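Local coordinates for protein taurocyamine kinase (Schistosoma mansoni, PDB 4WOE) that reversibly transfers a phosphate from ATP to taurocyamine, giving N-phosphotaurocyamine and ADP, with magnesium as cofactor, at residues T483-G488 against T637-S642; Q667-Y672 against T682-N687. The protein carries 4 engineered substitutions. All coordinates share one frame; numbering follows the deposited sequence.

Contacts 1 and 2 lie in one antiparallel sheet within the second phosphagen kinase C-terminal range and share its bound ADP. Contact 1 pairs two interior strands and is buried throughout; contact 2 pairs strand 682-687 with the outermost strand of the sheet within this chain, and several of its residues are partly exposed. Because strands 639-646 and 682-687 are neighbours, the two contacts touch: Arg640 NH1 forms a salt bridge with Asp684 OD2 (2.8 Å). In contact 1 three arginines address the β-phosphate and the bridging oxygen and a serine lies beside the adenine, whereas contact 2 brings one arginine to the α-phosphate and a nitrate ion, with waters between its strands.

Contact 1: residues T483-G488 against T637-S642; sequences TRVRVG and TSMRAS. With ADP (adenosine-5'-diphosphate), chain D.
Arg486 and Arg640, a hydrogen-bonded antiparallel pair, send their guanidinium groups to one oxygen of the ADP β-phosphate. With CG wedged between the backbone N and carbonyl carbon (chi1 73°) and a second bend at chi2, the Arg486 chain folds back so that Arg640 CB lies against one face of the Arg486 guanidinium, 3.7 Å from Arg486 NE. The edge of this group meets ADP O3B through Arg486 NE (2.9 Å) and NH2. Arg640 adds its own NE to O3B at 2.9 Å, and its NH2 reaches the bridging ADP O3A at 2.7 Å; the two guanidinium planes stand 66° apart. Three N-H groups thus converge on O3B and would be expected to stabilise its negative charge. Arg484 runs extended along the adenine, its CD 3.3 Å from ADP C5, turns one guanidinium face to ADP O4' and donates from NH2 to O1B (3.0 Å).

The other face is dry, apolar and closely packed: Val485 CG1 meets Met639 CG at 3.7 Å, and Val487 CG1 lies against Met639 CB. The ADP face is polar, and a water there joins Arg484 NH1, Arg640 O and Ser642 OG, the last 3.0 Å from ADP N7. The contact is looser at its far end, where Gly488 N donates to Ser638 OG but the bonds of Arg486 NH1 and Gly488 N to Ser638 O are weak.

Residues 482-486 and 640-644 are predicted ATP-binding segments, consistent with this geometry. Strand 588-595 flanks 483-488 and strand 682-687 flanks 639-642, while helix 599-614 covers the apolar face through Leu599, Leu606 and Ile610.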
loop_
_atom_site.group_PDB
_atom_site.type_symbol
_atom_site.label_atom_id
_atom_site.label_comp_id
_atom_site.label_asym_id
_atom_site.label_seq_id
_atom_site.Cartn_x
_atom_site.Cartn_y
_atom_site.Cartn_z
ATOM N N THR A 483 -24.427 18.513 -14.056
ATOM C CA THR A 483 -23.622 19.714 -13.856
ATOM C C THR A 483 -23.162 19.843 -12.408
ATOM O O THR A 483 -23.926 19.597 -11.473
ATOM C CB THR A 483 -24.398 20.984 -14.256
ATOM O OG1 THR A 483 -24.937 20.803 -15.568
ATOM C CG2 THR A 483 -23.481 22.223 -14.241
ATOM N N ARG A 484 -21.911 20.256 -12.243
ATOM C CA ARG A 484 -21.266 20.315 -10.946
ATOM C C ARG A 484 -20.338 21.528 -10.872
ATOM O O ARG A 484 -19.687 21.867 -11.858
ATOM C CB ARG A 484 -20.493 19.020 -10.711
ATOM C CG ARG A 484 -19.703 18.914 -9.416
ATOM C CD ARG A 484 -19.096 17.511 -9.358
ATOM N NE ARG A 484 -18.392 17.182 -8.126
ATOM C CZ ARG A 484 -17.110 17.456 -7.905
ATOM N NH1 ARG A 484 -16.406 18.092 -8.830
ATOM N NH2 ARG A 484 -16.534 17.101 -6.757
ATOM N N VAL A 485 -20.297 22.197 -9.720
ATOM C CA VAL A 485 -19.277 23.215 -9.469
ATOM C C VAL A 485 -18.751 23.090 -8.029
ATOM O O VAL A 485 -19.539 23.006 -7.082
ATOM C CB VAL A 485 -19.799 24.658 -9.686
ATOM C CG1 VAL A 485 -18.616 25.643 -9.719
ATOM C CG2 VAL A 485 -20.627 24.774 -10.960
ATOM N N ARG A 486 -17.428 23.083 -7.871
ATOM C CA ARG A 486 -16.808 22.949 -6.558
ATOM C C ARG A 486 -15.737 23.999 -6.320
ATOM O O ARG A 486 -15.196 24.562 -7.266
ATOM C CB ARG A 486 -16.190 21.556 -6.387
ATOM C CG ARG A 486 -14.917 21.321 -7.180
ATOM C CD ARG A 486 -13.608 21.731 -6.456
ATOM N NE ARG A 486 -12.455 21.222 -7.194
ATOM C CZ ARG A 486 -11.286 21.842 -7.340
ATOM N NH1 ARG A 486 -11.052 23.038 -6.794
ATOM N NH2 ARG A 486 -10.338 21.246 -8.047
ATOM N N VAL A 487 -15.420 24.228 -5.051
ATOM C CA VAL A 487 -14.271 25.032 -4.669
ATOM C C VAL A 487 -13.578 24.394 -3.485
ATOM O O VAL A 487 -14.222 23.716 -2.677
ATOM C CB VAL A 487 -14.633 26.506 -4.273
ATOM C CG1 VAL A 487 -15.252 27.284 -5.460
ATOM C CG2 VAL A 487 -15.500 26.558 -2.996
ATOM N N GLY A 488 -12.271 24.624 -3.380
ATOM C CA GLY A 488 -11.518 24.225 -2.209
ATOM C C GLY A 488 -11.398 25.409 -1.276
ATOM O O GLY A 488 -11.494 26.547 -1.712
ATOM N N THR A 637 -9.711 31.369 -7.491
ATOM C CA THR A 637 -11.119 31.058 -7.274
ATOM C C THR A 637 -11.235 29.679 -6.624
ATOM O O THR A 637 -12.200 29.388 -5.912
ATOM C CB THR A 637 -11.927 31.041 -8.603
ATOM O OG1 THR A 637 -11.408 30.017 -9.462
ATOM C CG2 THR A 637 -11.868 32.392 -9.313
ATOM N N SER A 638 -10.236 28.834 -6.892
ATOM C CA SER A 638 -10.247 27.443 -6.454
ATOM C C SER A 638 -11.480 26.742 -7.025
ATOM O O SER A 638 -11.985 25.765 -6.473
ATOM C CB SER A 638 -10.222 27.357 -4.925
ATOM O OG SER A 638 -9.987 26.030 -4.504
ATOM N N MET A 639 -11.965 27.255 -8.146
ATOM C CA MET A 639 -13.239 26.818 -8.656
ATOM C C MET A 639 -13.056 25.902 -9.849
ATOM O O MET A 639 -12.289 26.188 -10.748
ATOM C CB MET A 639 -14.109 28.022 -9.020
ATOM C CG MET A 639 -15.514 27.638 -9.455
ATOM S SD MET A 639 -16.647 29.017 -9.757
ATOM C CE MET A 639 -17.227 29.405 -8.106
ATOM N N ARG A 640 -13.762 24.780 -9.824
ATOM C CA ARG A 640 -13.812 23.871 -10.950
ATOM C C ARG A 640 -15.266 23.647 -11.308
ATOM O O ARG A 640 -16.009 23.033 -10.547
ATOM C CB ARG A 640 -13.109 22.550 -10.624
ATOM C CG ARG A 640 -12.776 21.706 -11.845
ATOM C CD ARG A 640 -11.738 20.610 -11.535
ATOM N NE ARG A 640 -12.336 19.402 -10.962
ATOM C CZ ARG A 640 -12.972 18.462 -11.670
ATOM N NH1 ARG A 640 -13.100 18.585 -12.991
ATOM N NH2 ARG A 640 -13.487 17.397 -11.056
ATOM N N ALA A 641 -15.676 24.203 -12.442
ATOM C CA ALA A 641 -16.996 23.950 -13.012
ATOM C C ALA A 641 -16.885 22.854 -14.056
ATOM O O ALA A 641 -15.932 22.812 -14.843
ATOM C CB ALA A 641 -17.580 25.213 -13.631
ATOM N N SER A 642 -17.869 21.967 -14.077
ATOM C CA SER A 642 -17.764 20.796 -14.920
ATOM C C SER A 642 -19.103 20.184 -15.168
ATOM O O SER A 642 -20.042 20.384 -14.409
ATOM C CB SER A 642 -16.849 19.748 -14.280
ATOM O OG SER A 642 -17.474 19.146 -13.149
HETATM P PB ADP D . -12.223 17.371 -7.507
HETATM O O1B ADP D . -13.586 17.518 -6.870
HETATM O O2B ADP D . -11.191 16.763 -6.571
HETATM O O3B ADP D . -11.722 18.603 -8.225
HETATM P PA ADP D . -11.863 14.844 -8.875
HETATM O O1A ADP D . -11.604 14.681 -10.361
HETATM O O2A ADP D . -10.747 14.720 -7.866
HETATM O O3A ADP D . -12.538 16.320 -8.713
HETATM O "O5'" ADP D . -12.995 13.770 -8.434
HETATM C "C5'" ADP D . -14.046 14.121 -7.536
HETATM C "C4'" ADP D . -15.331 13.363 -7.851
HETATM O "O4'" ADP D . -16.275 14.250 -8.453
HETATM C "C3'" ADP D . -15.126 12.208 -8.826
HETATM O "O3'" ADP D . -15.942 11.109 -8.402
HETATM C "C2'" ADP D . -15.683 12.711 -10.136
HETATM O "O2'" ADP D . -16.197 11.631 -10.913
HETATM C "C1'" ADP D . -16.792 13.621 -9.632
HETATM N N9 ADP D . -17.248 14.608 -10.644
HETATM C C8 ADP D . -16.526 15.603 -11.195
HETATM N N7 ADP D . -17.281 16.304 -12.078
HETATM C C5 ADP D . -18.514 15.750 -12.106
HETATM C C6 ADP D . -19.796 15.992 -12.810
HETATM N N6 ADP D . -19.931 16.997 -13.708
HETATM N N1 ADP D . -20.836 15.167 -12.532
HETATM C C2 ADP D . -20.723 14.162 -11.645
HETATM N N3 ADP D . -19.593 13.892 -10.967
HETATM C C4 ADP D . -18.479 14.633 -11.152
HETATM O O HOH W 1 -16.900 20.146 -10.611
#

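Contact 2: residues Q667-Y672 against T682-N687; sequences QARGLY and TYDISN. With ADP (adenosine-5'-diphosphate), chain D; NO3 (nitrate ion), chain J.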
loop_
_atom_site.group_PDB
_atom_site.type_symbol
_atom_site.label_atom_id
_atom_site.label_comp_id
_atom_site.label_asym_id
_atom_site.label_seq_id
_atom_site.Cartn_x
_atom_site.Cartn_y
_atom_site.Cartn_z
ATOM N N GLN A 667 -9.726 21.327 -19.115
ATOM C CA GLN A 667 -9.013 20.086 -18.817
ATOM C C GLN A 667 -9.941 18.879 -18.938
ATOM O O GLN A 667 -11.111 18.952 -18.555
ATOM C CB GLN A 667 -8.396 20.142 -17.405
ATOM C CG GLN A 667 -7.370 19.040 -17.119
ATOM C CD GLN A 667 -7.282 18.642 -15.645
ATOM O OE1 GLN A 667 -7.736 19.364 -14.755
ATOM N NE2 GLN A 667 -6.687 17.479 -15.387
ATOM N N ALA A 668 -9.411 17.777 -19.468
ATOM C CA ALA A 668 -10.166 16.535 -19.575
ATOM C C ALA A 668 -9.759 15.536 -18.491
ATOM O O ALA A 668 -8.592 15.165 -18.382
ATOM C CB ALA A 668 -9.982 15.917 -20.958
ATOM N N ARG A 669 -10.737 15.110 -17.688
ATOM C CA ARG A 669 -10.528 14.029 -16.724
ATOM C C ARG A 669 -11.417 12.844 -17.092
ATOM O O ARG A 669 -12.285 12.956 -17.964
ATOM C CB ARG A 669 -10.823 14.494 -15.294
ATOM C CG ARG A 669 -9.944 15.651 -14.812
ATOM C CD ARG A 669 -10.494 16.256 -13.520
ATOM N NE ARG A 669 -9.706 17.398 -13.071
ATOM C CZ ARG A 669 -9.343 17.613 -11.809
ATOM N NH1 ARG A 669 -9.695 16.760 -10.850
ATOM N NH2 ARG A 669 -8.624 18.685 -11.507
ATOM N N GLY A 670 -11.197 11.714 -16.425
ATOM C CA GLY A 670 -11.987 10.524 -16.669
ATOM C C GLY A 670 -13.367 10.586 -16.032
ATOM O O GLY A 670 -13.702 11.551 -15.325
ATOM N N LEU A 671 -14.164 9.548 -16.287
ATOM C CA LEU A 671 -15.516 9.438 -15.747
ATOM C C LEU A 671 -15.549 9.602 -14.229
ATOM O O LEU A 671 -16.460 10.238 -13.696
ATOM C CB LEU A 671 -16.149 8.093 -16.130
ATOM C CG LEU A 671 -17.508 7.805 -15.478
ATOM C CD1 LEU A 671 -18.529 8.880 -15.864
ATOM C CD2 LEU A 671 -18.023 6.408 -15.819
ATOM N N TYR A 672 -14.560 9.030 -13.536
ATOM C CA TYR A 672 -14.517 9.108 -12.079
ATOM C C TYR A 672 -13.400 10.016 -11.554
ATOM O O TYR A 672 -12.794 9.742 -10.505
ATOM C CB TYR A 672 -14.399 7.705 -11.485
ATOM C CG TYR A 672 -15.756 7.066 -11.315
ATOM C CD1 TYR A 672 -16.494 7.260 -10.149
ATOM C CD2 TYR A 672 -16.323 6.300 -12.338
ATOM C CE1 TYR A 672 -17.748 6.692 -9.993
ATOM C CE2 TYR A 672 -17.574 5.725 -12.192
ATOM C CZ TYR A 672 -18.286 5.923 -11.017
ATOM O OH TYR A 672 -19.534 5.352 -10.869
ATOM N N THR A 682 -17.314 9.291 -22.277
ATOM C CA THR A 682 -17.868 10.277 -21.362
ATOM C C THR A 682 -16.713 11.021 -20.711
ATOM O O THR A 682 -15.823 10.392 -20.144
ATOM C CB THR A 682 -18.731 9.625 -20.257
ATOM O OG1 THR A 682 -18.114 8.403 -19.830
ATOM C CG2 THR A 682 -20.104 9.300 -20.776
ATOM N N TYR A 683 -16.714 12.349 -20.772
ATOM C CA TYR A 683 -15.598 13.091 -20.193
ATOM C C TYR A 683 -15.992 14.162 -19.173
ATOM O O TYR A 683 -16.880 14.993 -19.409
ATOM C CB TYR A 683 -14.760 13.724 -21.306
ATOM C CG TYR A 683 -13.731 12.775 -21.878
ATOM C CD1 TYR A 683 -12.387 12.888 -21.539
ATOM C CD2 TYR A 683 -14.107 11.748 -22.737
ATOM C CE1 TYR A 683 -11.444 12.014 -22.055
ATOM C CE2 TYR A 683 -13.176 10.870 -23.254
ATOM C CZ TYR A 683 -11.847 11.007 -22.911
ATOM O OH TYR A 683 -10.925 10.129 -23.430
ATOM N N ASP A 684 -15.313 14.090 -18.027
ATOM C CA ASP A 684 -15.227 15.168 -17.040
ATOM C C ASP A 684 -14.627 16.394 -17.729
ATOM O O ASP A 684 -13.419 16.448 -17.984
ATOM C CB ASP A 684 -14.365 14.713 -15.840
ATOM C CG ASP A 684 -14.295 15.742 -14.698
ATOM O OD1 ASP A 684 -14.324 15.294 -13.527
ATOM O OD2 ASP A 684 -14.181 16.971 -14.942
ATOM N N ILE A 685 -15.461 17.377 -18.033
ATOM C CA ILE A 685 -14.991 18.532 -18.795
ATOM C C ILE A 685 -15.029 19.844 -17.983
ATOM O O ILE A 685 -16.092 20.442 -17.775
ATOM C CB ILE A 685 -15.808 18.680 -20.108
ATOM C CG1 ILE A 685 -15.266 19.850 -20.911
ATOM C CG2 ILE A 685 -17.324 18.772 -19.843
ATOM C CD1 ILE A 685 -13.803 19.709 -21.143
ATOM N N SER A 686 -13.857 20.292 -17.533
ATOM C CA SER A 686 -13.773 21.449 -16.645
ATOM C C SER A 686 -12.901 22.585 -17.189
ATOM O O SER A 686 -12.036 22.357 -18.021
ATOM C CB SER A 686 -13.225 21.020 -15.274
ATOM O OG SER A 686 -11.810 20.858 -15.303
ATOM N N ASN A 687 -13.125 23.800 -16.692
ATOM C CA ASN A 687 -12.199 24.914 -16.911
ATOM C C ASN A 687 -10.851 24.641 -16.260
ATOM O O ASN A 687 -10.805 24.231 -15.099
ATOM C CB ASN A 687 -12.787 26.200 -16.343
ATOM C CG ASN A 687 -13.071 26.098 -14.849
ATOM O OD1 ASN A 687 -14.032 25.445 -14.430
ATOM N ND2 ASN A 687 -12.234 26.738 -14.039
HETATM P PB ADP D . -12.223 17.371 -7.507
HETATM O O1B ADP D . -13.586 17.518 -6.870
HETATM O O2B ADP D . -11.191 16.763 -6.571
HETATM O O3B ADP D . -11.722 18.603 -8.225
HETATM P PA ADP D . -11.863 14.844 -8.875
HETATM O O1A ADP D . -11.604 14.681 -10.361
HETATM O O2A ADP D . -10.747 14.720 -7.866
HETATM O O3A ADP D . -12.538 16.320 -8.713
HETATM O "O5'" ADP D . -12.995 13.770 -8.434
HETATM C "C5'" ADP D . -14.046 14.121 -7.536
HETATM C "C4'" ADP D . -15.331 13.363 -7.851
HETATM O "O4'" ADP D . -16.275 14.250 -8.453
HETATM C "C3'" ADP D . -15.126 12.208 -8.826
HETATM O "O3'" ADP D . -15.942 11.109 -8.402
HETATM C "C2'" ADP D . -15.683 12.711 -10.136
HETATM O "O2'" ADP D . -16.197 11.631 -10.913
HETATM C "C1'" ADP D . -16.792 13.621 -9.632
HETATM N N9 ADP D . -17.248 14.608 -10.644
HETATM C C8 ADP D . -16.526 15.603 -11.195
HETATM N N7 ADP D . -17.281 16.304 -12.078
HETATM C C5 ADP D . -18.514 15.750 -12.106
HETATM C C6 ADP D . -19.796 15.992 -12.810
HETATM N N6 ADP D . -19.931 16.997 -13.708
HETATM N N1 ADP D . -20.836 15.167 -12.532
HETATM C C2 ADP D . -20.723 14.162 -11.645
HETATM N N3 ADP D . -19.593 13.892 -10.967
HETATM C C4 ADP D . -18.479 14.633 -11.152
HETATM N N NO3 J . -8.370 18.018 -7.847
HETATM O O1 NO3 J . -8.910 16.868 -7.934
HETATM O O2 NO3 J . -8.355 18.616 -6.721
HETATM O O3 NO3 J . -7.852 18.578 -8.878
HETATM O O HOH W 2 -9.596 21.447 -13.911
HETATM O O HOH W 3 -11.788 18.158 -15.878
#
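Arg669 lies alongside Asp684, both side chains pointing the same way, and its CB packs on Asp684 CB at 3.6 Å. The two form a hydrogen-bonded antiparallel pair in which Arg669 N donates to Asp684 O (3.0 Å). From there the arginine chain extends to NE and carries its guanidinium past the carboxylate rather than onto it. Its edge serves two anions: NH1 donates to ADP O1A at 2.9 Å and also to the nitrate, while NH2 reaches nitrate O3 at 2.7 Å. NE turns to Gln667 OE1, 3.3 Å away and well above the plane of that amide carbonyl, a bond that would steady the rotation of the guanidinium.

Asp684 CG stands anti to the backbone N (chi1 -176°), which turns the carboxylate toward the adenine, with Asp684 OD1 3.2 Å from ADP C8 and well out of the ring plane, while OD2 is taken by Arg640 of the neighbouring strand. Gln667 pairs with Ser686, and one water joins Gln667 OE1, Ser686 OG and Asn687 O. A second water sits near Gln667 O, Asp684 OD2 and Ser686 OG. On the opposite face of the sheet Ala668 CB touches Tyr683 CD1 at 3.9 Å, and Ile685 CD1 approaches Gln667 O. Beyond the strand, the turn at Gly670 and Leu671 follows the ribose, with a weak bond from ADP O2' to Leu671 O.

Residues 669-674 are a predicted ATP-binding segment. The nitrate, probably from the crystallisation liquor, is held by Arg669 and Arg589, and Arg669 also binds the α-phosphate, consistent with a pocket that gathers anions. With taurocyamine bound nearby, the nitrate probably marks the place of the transferred phosphoryl group, as in transition-state analogue complexes of related phosphagen kinases.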